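Local atomic coordinates of malonate decarboxylase subunit alpha (Acinetobacter baumannii ATCC 17978, PDB entry 6MPR), a protein that probably transfers the acyl-carrier protein of malonate decarboxylase from its acetyl thioester to malonate, giving the malonyl thioester that is then decarboxylated. Residues I172-L184 / G341-C353. Numbering follows the deposited sequence. Where two conformers were deposited one is given.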
ATOM      1  N   ILE A 172      18.272 -16.669  -1.093  1.00 11.01           N
ATOM      2  CA  ILE A 172      17.769 -16.669  -2.460  1.00 15.29           C
ATOM      3  C   ILE A 172      18.180 -15.382  -3.155  1.00 14.21           C
ATOM      4  O   ILE A 172      18.026 -14.286  -2.606  1.00 11.63           O
ATOM      5  CB  ILE A 172      16.230 -16.820  -2.534  1.00 11.49           C
ATOM      6  CG1 ILE A 172      15.718 -17.901  -1.575  1.00 12.63           C
ATOM      7  CG2 ILE A 172      15.828 -17.164  -3.965  1.00  9.41           C
ATOM      8  CD1 ILE A 172      16.125 -19.318  -1.961  1.00 12.04           C
ATOM      9  N   TYR A 173      18.654 -15.517  -4.383  1.00 10.16           N
ATOM     10  CA  TYR A 173      18.790 -14.395  -5.305  1.00  9.27           C
ATOM     11  C   TYR A 173      17.613 -14.432  -6.274  1.00 11.35           C
ATOM     12  O   TYR A 173      17.445 -15.416  -7.004  1.00 13.48           O
ATOM     13  CB  TYR A 173      20.119 -14.471  -6.053  1.00  9.79           C
ATOM     14  CG  TYR A 173      20.253 -13.453  -7.163  1.00  9.75           C
ATOM     15  CD1 TYR A 173      20.197 -12.098  -6.885  1.00 11.91           C
ATOM     16  CD2 TYR A 173      20.407 -13.850  -8.489  1.00 11.92           C
ATOM     17  CE1 TYR A 173      20.301 -11.157  -7.900  1.00 14.40           C
ATOM     18  CE2 TYR A 173      20.513 -12.926  -9.513  1.00 15.03           C
ATOM     19  CZ  TYR A 173      20.463 -11.575  -9.208  1.00 15.18           C
ATOM     20  OH  TYR A 173      20.559 -10.640 -10.212  1.00 15.54           O
ATOM     21  N   THR A 174      16.770 -13.387  -6.246  1.00  8.49           N
ATOM     22  CA  THR A 174      15.653 -13.265  -7.181  1.00  8.52           C
ATOM     23  C   THR A 174      15.860 -12.192  -8.252  1.00 13.52           C
ATOM     24  O   THR A 174      15.196 -12.245  -9.297  1.00 13.12           O
ATOM     25  CB  THR A 174      14.346 -12.973  -6.420  1.00  9.91           C
ATOM     26  OG1 THR A 174      14.516 -11.840  -5.553  1.00 13.08           O
ATOM     27  CG2 THR A 174      13.943 -14.155  -5.565  1.00 12.36           C
ATOM     28  N   GLY A 175      16.732 -11.211  -8.009  1.00 11.71           N
ATOM     29  CA  GLY A 175      17.228 -10.329  -9.049  1.00 14.34           C
ATOM     30  C   GLY A 175      16.165  -9.482  -9.727  1.00 11.72           C
ATOM     31  O   GLY A 175      15.230  -8.977  -9.089  1.00 14.60           O
ATOM     32  N   PRO A 176      16.295  -9.309 -11.047  1.00  9.37           N
ATOM     33  CA  PRO A 176      15.292  -8.514 -11.782  1.00  9.06           C
ATOM     34  C   PRO A 176      13.879  -9.043 -11.633  1.00  9.13           C
ATOM     35  O   PRO A 176      12.927  -8.266 -11.748  1.00  8.82           O
ATOM     36  CB  PRO A 176      15.762  -8.601 -13.242  1.00 10.54           C
ATOM     37  CG  PRO A 176      17.249  -8.884 -13.135  1.00 16.60           C
ATOM     38  CD  PRO A 176      17.417  -9.741 -11.902  1.00 11.43           C
ATOM     39  N   SER A 177      13.703 -10.333 -11.346  1.00 11.41           N
ATOM     40  CA  SER A 177      12.368 -10.906 -11.233  1.00  8.90           C
ATOM     41  C   SER A 177      11.944 -11.118  -9.785  1.00  9.62           C
ATOM     42  O   SER A 177      11.193 -12.057  -9.487  1.00 12.42           O
ATOM     43  CB  SER A 177      12.287 -12.212 -12.027  1.00 11.72           C
ATOM     44  OG  SER A 177      12.424 -11.919 -13.392  1.00 15.90           O
ATOM     45  N   THR A 178      12.426 -10.264  -8.878  1.00  9.95           N
ATOM     46  CA  THR A 178      11.993 -10.302  -7.486  1.00 10.72           C
ATOM     47  C   THR A 178      10.467 -10.226  -7.381  1.00 11.63           C
ATOM     48  O   THR A 178       9.842 -11.043  -6.695  1.00  8.78           O
ATOM     49  CB  THR A 178      12.672  -9.168  -6.717  1.00  7.12           C
ATOM     50  OG1 THR A 178      14.094  -9.420  -6.645  1.00  8.11           O
ATOM     51  CG2 THR A 178      12.117  -9.073  -5.309  1.00  8.93           C
ATOM     52  N   GLU A 179       9.848  -9.270  -8.089  1.00  7.29           N
ATOM     53  CA  GLU A 179       8.389  -9.186  -8.191  1.00  8.42           C
ATOM     54  C   GLU A 179       7.683  -9.280  -6.840  1.00  8.04           C
ATOM     55  O   GLU A 179       7.964  -8.475  -5.938  1.00  8.32           O
ATOM     56  CB  GLU A 179       7.848 -10.275  -9.142  1.00  7.52           C
ATOM     57  CG  GLU A 179       8.175  -9.991 -10.639  1.00 11.72           C
ATOM     58  CD  GLU A 179       7.524 -10.996 -11.599  1.00 13.80           C
ATOM     59  OE1 GLU A 179       6.272 -11.015 -11.718  1.00 13.95           O
ATOM     60  OE2 GLU A 179       8.271 -11.772 -12.236  1.00 14.29           O
ATOM     61  N   ASP A 180       6.751 -10.247  -6.706  1.00  7.88           N
ATOM     62  CA  ASP A 180       5.937 -10.402  -5.501  1.00 14.50           C
ATOM     63  C   ASP A 180       6.642 -11.157  -4.387  1.00 10.27           C
ATOM     64  O   ASP A 180       6.133 -11.167  -3.262  1.00 11.05           O
ATOM     65  CB  ASP A 180       4.625 -11.183  -5.754  1.00  9.02           C
ATOM     66  CG  ASP A 180       3.936 -10.851  -7.086  1.00 14.88           C
ATOM     67  OD1 ASP A 180       4.606 -10.634  -8.109  1.00 15.74           O
ATOM     68  OD2 ASP A 180       2.687 -10.889  -7.111  1.00 13.07           O
ATOM     69  N   SER A 181       7.770 -11.809  -4.660  1.00  8.77           N
ATOM     70  CA  SER A 181       8.248 -12.837  -3.732  1.00  9.94           C
ATOM     71  C   SER A 181       8.441 -12.343  -2.301  1.00 10.29           C
ATOM     72  O   SER A 181       8.006 -13.043  -1.369  1.00 10.59           O
ATOM     73  CB  SER A 181       9.528 -13.468  -4.303  1.00  9.90           C
ATOM     74  OG  SER A 181       9.218 -14.131  -5.514  1.00 12.45           O
ATOM     75  N   PRO A 182       9.053 -11.181  -2.036  1.00  9.11           N
ATOM     76  CA  PRO A 182       9.232 -10.784  -0.627  1.00 16.03           C
ATOM     77  C   PRO A 182       7.913 -10.577   0.099  1.00 13.63           C
ATOM     78  O   PRO A 182       7.808 -10.894   1.289  1.00 12.45           O
ATOM     79  CB  PRO A 182      10.035  -9.479  -0.726  1.00 15.50           C
ATOM     80  CG  PRO A 182      10.645  -9.491  -2.092  1.00 17.93           C
ATOM     81  CD  PRO A 182       9.615 -10.169  -2.951  1.00 12.46           C
ATOM     82  N   ALA A 183       6.888 -10.078  -0.597  1.00  8.78           N
ATOM     83  CA  ALA A 183       5.599  -9.835   0.042  1.00 10.66           C
ATOM     84  C   ALA A 183       4.861 -11.135   0.316  1.00  8.88           C
ATOM     85  O   ALA A 183       4.076 -11.206   1.265  1.00 12.48           O
ATOM     86  CB  ALA A 183       4.722  -8.931  -0.832  1.00  9.39           C
ATOM     87  N   LEU A 184       5.081 -12.160  -0.515  1.00  9.31           N
ATOM     88  CA  LEU A 184       4.406 -13.443  -0.325  1.00  8.46           C
ATOM     89  C   LEU A 184       5.099 -14.291   0.736  1.00 11.07           C
ATOM     90  O   LEU A 184       4.440 -15.048   1.464  1.00 10.50           O
ATOM     91  CB  LEU A 184       4.359 -14.218  -1.647  1.00  9.17           C
ATOM     92  CG  LEU A 184       3.706 -13.543  -2.852  1.00  8.66           C
ATOM     93  CD1 LEU A 184       3.865 -14.400  -4.112  1.00 10.94           C
ATOM     94  CD2 LEU A 184       2.239 -13.219  -2.577  1.00  8.33           C
ATOM     95  N   GLY A 341      20.962  -3.125  -7.877  1.00 13.38           N
ATOM     96  CA  GLY A 341      21.775  -3.458  -6.733  1.00 16.44           C
ATOM     97  C   GLY A 341      23.230  -3.136  -6.957  1.00 17.67           C
ATOM     98  O   GLY A 341      23.674  -2.855  -8.073  1.00 15.64           O
ATOM     99  N   ARG A 342      23.995  -3.163  -5.862  1.00 21.94           N
ATOM    100  CA  ARG A 342      25.424  -2.919  -6.026  1.00 31.80           C
ATOM    101  C   ARG A 342      26.070  -4.009  -6.870  1.00 23.36           C
ATOM    102  O   ARG A 342      27.127  -3.777  -7.471  1.00 25.37           O
ATOM    103  CB  ARG A 342      26.109  -2.780  -4.664  1.00 37.37           C
ATOM    104  CG  ARG A 342      26.293  -4.056  -3.891  1.00 43.23           C
ATOM    105  CD  ARG A 342      27.231  -3.818  -2.708  1.00 43.62           C
ATOM    106  NE  ARG A 342      26.688  -2.827  -1.779  1.00 41.35           N
ATOM    107  CZ  ARG A 342      26.954  -2.808  -0.478  1.00 33.87           C
ATOM    108  NH1 ARG A 342      27.749  -3.729   0.042  1.00 26.07           N
ATOM    109  NH2 ARG A 342      26.417  -1.881   0.303  1.00 32.05           N
ATOM    110  N   ASP A 343      25.430  -5.184  -6.960  1.00 22.93           N
ATOM    111  CA  ASP A 343      25.836  -6.210  -7.913  1.00 22.27           C
ATOM    112  C   ASP A 343      25.620  -5.773  -9.364  1.00 22.36           C
ATOM    113  O   ASP A 343      26.256  -6.328 -10.270  1.00 22.89           O
ATOM    114  CB  ASP A 343      25.074  -7.511  -7.640  1.00 21.40           C
ATOM    115  CG  ASP A 343      23.583  -7.413  -7.981  1.00 22.03           C
ATOM    116  OD1 ASP A 343      22.804  -6.921  -7.145  1.00 17.15           O
ATOM    117  OD2 ASP A 343      23.185  -7.829  -9.093  1.00 25.10           O
ATOM    118  N   GLY A 344      24.739  -4.804  -9.609  1.00 15.71           N
ATOM    119  CA  GLY A 344      24.479  -4.298 -10.944  1.00 11.55           C
ATOM    120  C   GLY A 344      23.074  -4.545 -11.469  1.00 15.95           C
ATOM    121  O   GLY A 344      22.609  -3.791 -12.335  1.00 15.85           O
ATOM    122  N   ALA A 345      22.364  -5.555 -10.973  1.00 13.15           N
ATOM    123  CA  ALA A 345      21.107  -5.978 -11.587  1.00 11.96           C
ATOM    124  C   ALA A 345      19.881  -5.287 -10.971  1.00 10.69           C
ATOM    125  O   ALA A 345      19.857  -4.946  -9.782  1.00 13.29           O
ATOM    126  CB  ALA A 345      20.945  -7.496 -11.468  1.00 15.69           C
ATOM    127  N   LEU A 346      18.852  -5.107 -11.809  1.00 11.07           N
ATOM    128  CA  LEU A 346      17.559  -4.585 -11.380  1.00  8.66           C
ATOM    129  C   LEU A 346      17.057  -5.267 -10.110  1.00 10.13           C
ATOM    130  O   LEU A 346      17.225  -6.476  -9.930  1.00 14.27           O
ATOM    131  CB  LEU A 346      16.530  -4.794 -12.500  1.00 11.62           C
ATOM    132  CG  LEU A 346      15.059  -4.418 -12.267  1.00 13.82           C
ATOM    133  CD1 LEU A 346      14.895  -2.904 -12.084  1.00 13.82           C
ATOM    134  CD2 LEU A 346      14.137  -4.939 -13.399  1.00 13.33           C
ATOM    135  N   ARG A 347      16.412  -4.482  -9.240  1.00  9.26           N
ATOM    136  CA  ARG A 347      15.615  -4.996  -8.120  1.00 11.09           C
ATOM    137  C   ARG A 347      14.186  -4.504  -8.333  1.00 12.17           C
ATOM    138  O   ARG A 347      13.867  -3.344  -8.048  1.00 14.51           O
ATOM    139  CB  ARG A 347      16.180  -4.533  -6.772  1.00 11.42           C
ATOM    140  CG  ARG A 347      15.239  -4.585  -5.584  1.00 20.45           C
ATOM    141  CD  ARG A 347      15.322  -5.881  -4.754  1.00 14.95           C
ATOM    142  NE  ARG A 347      14.448  -5.770  -3.580  1.00 15.35           N
ATOM    143  CZ  ARG A 347      14.240  -6.721  -2.668  1.00 15.31           C
ATOM    144  NH1 ARG A 347      14.851  -7.907  -2.756  1.00 12.12           N
ATOM    145  NH2 ARG A 347      13.408  -6.481  -1.662  1.00 14.47           N
ATOM    146  N   SER A 348      13.341  -5.366  -8.889  1.00 12.58           N
ATOM    147  CA  SER A 348      11.924  -5.061  -8.913  1.00  9.85           C
ATOM    148  C   SER A 348      11.324  -5.347  -7.543  1.00  9.62           C
ATOM    149  O   SER A 348      11.919  -6.018  -6.695  1.00  9.94           O
ATOM    150  CB  SER A 348      11.211  -5.892  -9.967  1.00 12.01           C
ATOM    151  OG  SER A 348      11.515  -7.257  -9.790  1.00 12.23           O
ATOM    152  N   ASN A 349      10.132  -4.807  -7.325  1.00  9.93           N
ATOM    153  CA  ASN A 349       9.436  -5.039  -6.071  1.00  8.98           C
ATOM    154  C   ASN A 349       7.979  -4.670  -6.342  1.00 10.54           C
ATOM    155  O   ASN A 349       7.636  -3.490  -6.311  1.00  8.67           O
ATOM    156  CB  ASN A 349      10.053  -4.198  -4.958  1.00  8.95           C
ATOM    157  CG  ASN A 349       9.438  -4.457  -3.599  1.00 10.54           C
ATOM    158  OD1 ASN A 349       8.246  -4.755  -3.485  1.00 11.03           O
ATOM    159  ND2 ASN A 349      10.253  -4.323  -2.546  1.00  9.14           N
ATOM    160  N   ARG A 350       7.143  -5.677  -6.625  1.00  8.62           N
ATOM    161  CA  ARG A 350       5.784  -5.363  -7.074  1.00  8.96           C
ATOM    162  C   ARG A 350       4.978  -4.686  -5.972  1.00  9.93           C
ATOM    163  O   ARG A 350       4.224  -3.739  -6.243  1.00  8.59           O
ATOM    164  CB  ARG A 350       5.065  -6.621  -7.595  1.00 11.49           C
ATOM    165  CG  ARG A 350       3.577  -6.360  -7.956  1.00  8.89           C
ATOM    166  CD  ARG A 350       3.003  -7.411  -8.915  1.00  8.51           C
ATOM    167  NE  ARG A 350       3.437  -7.161 -10.291  1.00 12.49           N
ATOM    168  CZ  ARG A 350       4.283  -7.924 -10.977  1.00 10.86           C
ATOM    169  NH1 ARG A 350       4.782  -9.023 -10.436  1.00  9.51           N
ATOM    170  NH2 ARG A 350       4.630  -7.597 -12.221  1.00 12.28           N
ATOM    171  N   MET A 351       5.137  -5.120  -4.721  1.00  8.19           N
ATOM    172  CA  MET A 351       4.410  -4.465  -3.634  0.56 10.07           C
ATOM    173  C   MET A 351       4.798  -2.995  -3.517  1.00  9.41           C
ATOM    174  O   MET A 351       3.928  -2.113  -3.415  1.00  7.71           O
ATOM    175  CB  MET A 351       4.647  -5.179  -2.304  0.56 11.10           C
ATOM    176  CG  MET A 351       4.015  -4.409  -1.142  0.56 10.64           C
ATOM    177  SD  MET A 351       3.320  -5.410   0.168  0.56 35.17           S
ATOM    178  CE  MET A 351       4.724  -5.693   1.226  0.56 36.79           C
ATOM    179  N   MET A 352       6.103  -2.702  -3.531  1.00  9.03           N
ATOM    180  CA  MET A 352       6.541  -1.316  -3.366  1.00 10.84           C
ATOM    181  C   MET A 352       6.136  -0.457  -4.555  1.00 11.04           C
ATOM    182  O   MET A 352       5.720   0.702  -4.391  1.00  8.91           O
ATOM    183  CB  MET A 352       8.053  -1.278  -3.142  1.00  8.08           C
ATOM    184  CG  MET A 352       8.661   0.105  -2.923  1.00 11.66           C
ATOM    185  SD  MET A 352      10.442  -0.089  -2.629  1.00 16.05           S
ATOM    186  CE  MET A 352      10.418  -0.722  -0.951  1.00 12.55           C
ATOM    187  N   CYS A 353       6.224  -1.025  -5.755  1.00  8.53           N
ATOM    188  CA  CYS A 353       5.890  -0.273  -6.953  1.00  9.54           C
ATOM    189  C   CYS A 353       4.389  -0.014  -7.034  1.00  8.25           C
ATOM    190  O   CYS A 353       3.967   1.087  -7.389  1.00  8.95           O
ATOM    191  CB  CYS A 353       6.379  -1.042  -8.176  1.00  7.75           C
ATOM    192  SG  CYS A 353       6.554  -0.057  -9.645  1.00 10.51           S
TER
HETATM  193  O   HOH W   1       6.741  -7.439  -3.638  1.00 16.13           O
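S348 and R350 hold the beta turn at E179 by its backbone and its acids. Small enough to sit against the backbone, S348 uses its hydroxyl twice: OG donates to P176 O at 2.6 Å, from above the carbonyl plane, and accepts a nearly straight bond (173°) from E179 N. With chi1 at 52°, OG lies between its own backbone N and carbonyl carbon, facing both partners. Two residues on, R350 N donates to E179 O at 3.0 Å.

The long side chain of R350 runs alongside those of E179 and D180, and its NH1 alone reaches both acids. E179 OE1, 2.8 Å from R350 NH1, offers its anti lone pair; D180 OD1, also 2.8 Å from R350 NH1, is met on its syn side, tilted 24° from the carboxylate plane. Both oxygens lie near the guanidinium plane, at its edge, and two carboxylates probably help keep this buried arginine charged. E179 OE2 takes K70 N and D180 OD2 pairs with Y147 OH, fixing the acids in turn.

Apolar packing fills in at the flanks. P176 sets its CB 4.0 Å from L346 CB, and A183, short enough to admit a neighbour, has its CB near the M351 side chain in the conformer given. T178 lays CG2 over one face of the R347 guanidinium, whose nitrogens form salt bridges with D213 and with E186 of the second subunit. A water donates to E179 O and N349 OD1 and accepts from M351 N; N349 OD1 also N-caps helix 350-359 through M352 N.

The contact thus joins the connection between strand 172-173 and helix 181-189 to the extended lead-in of helix 350-359, with helix 143-149 packed against R350 and A183 and strand 317-319 beside N349.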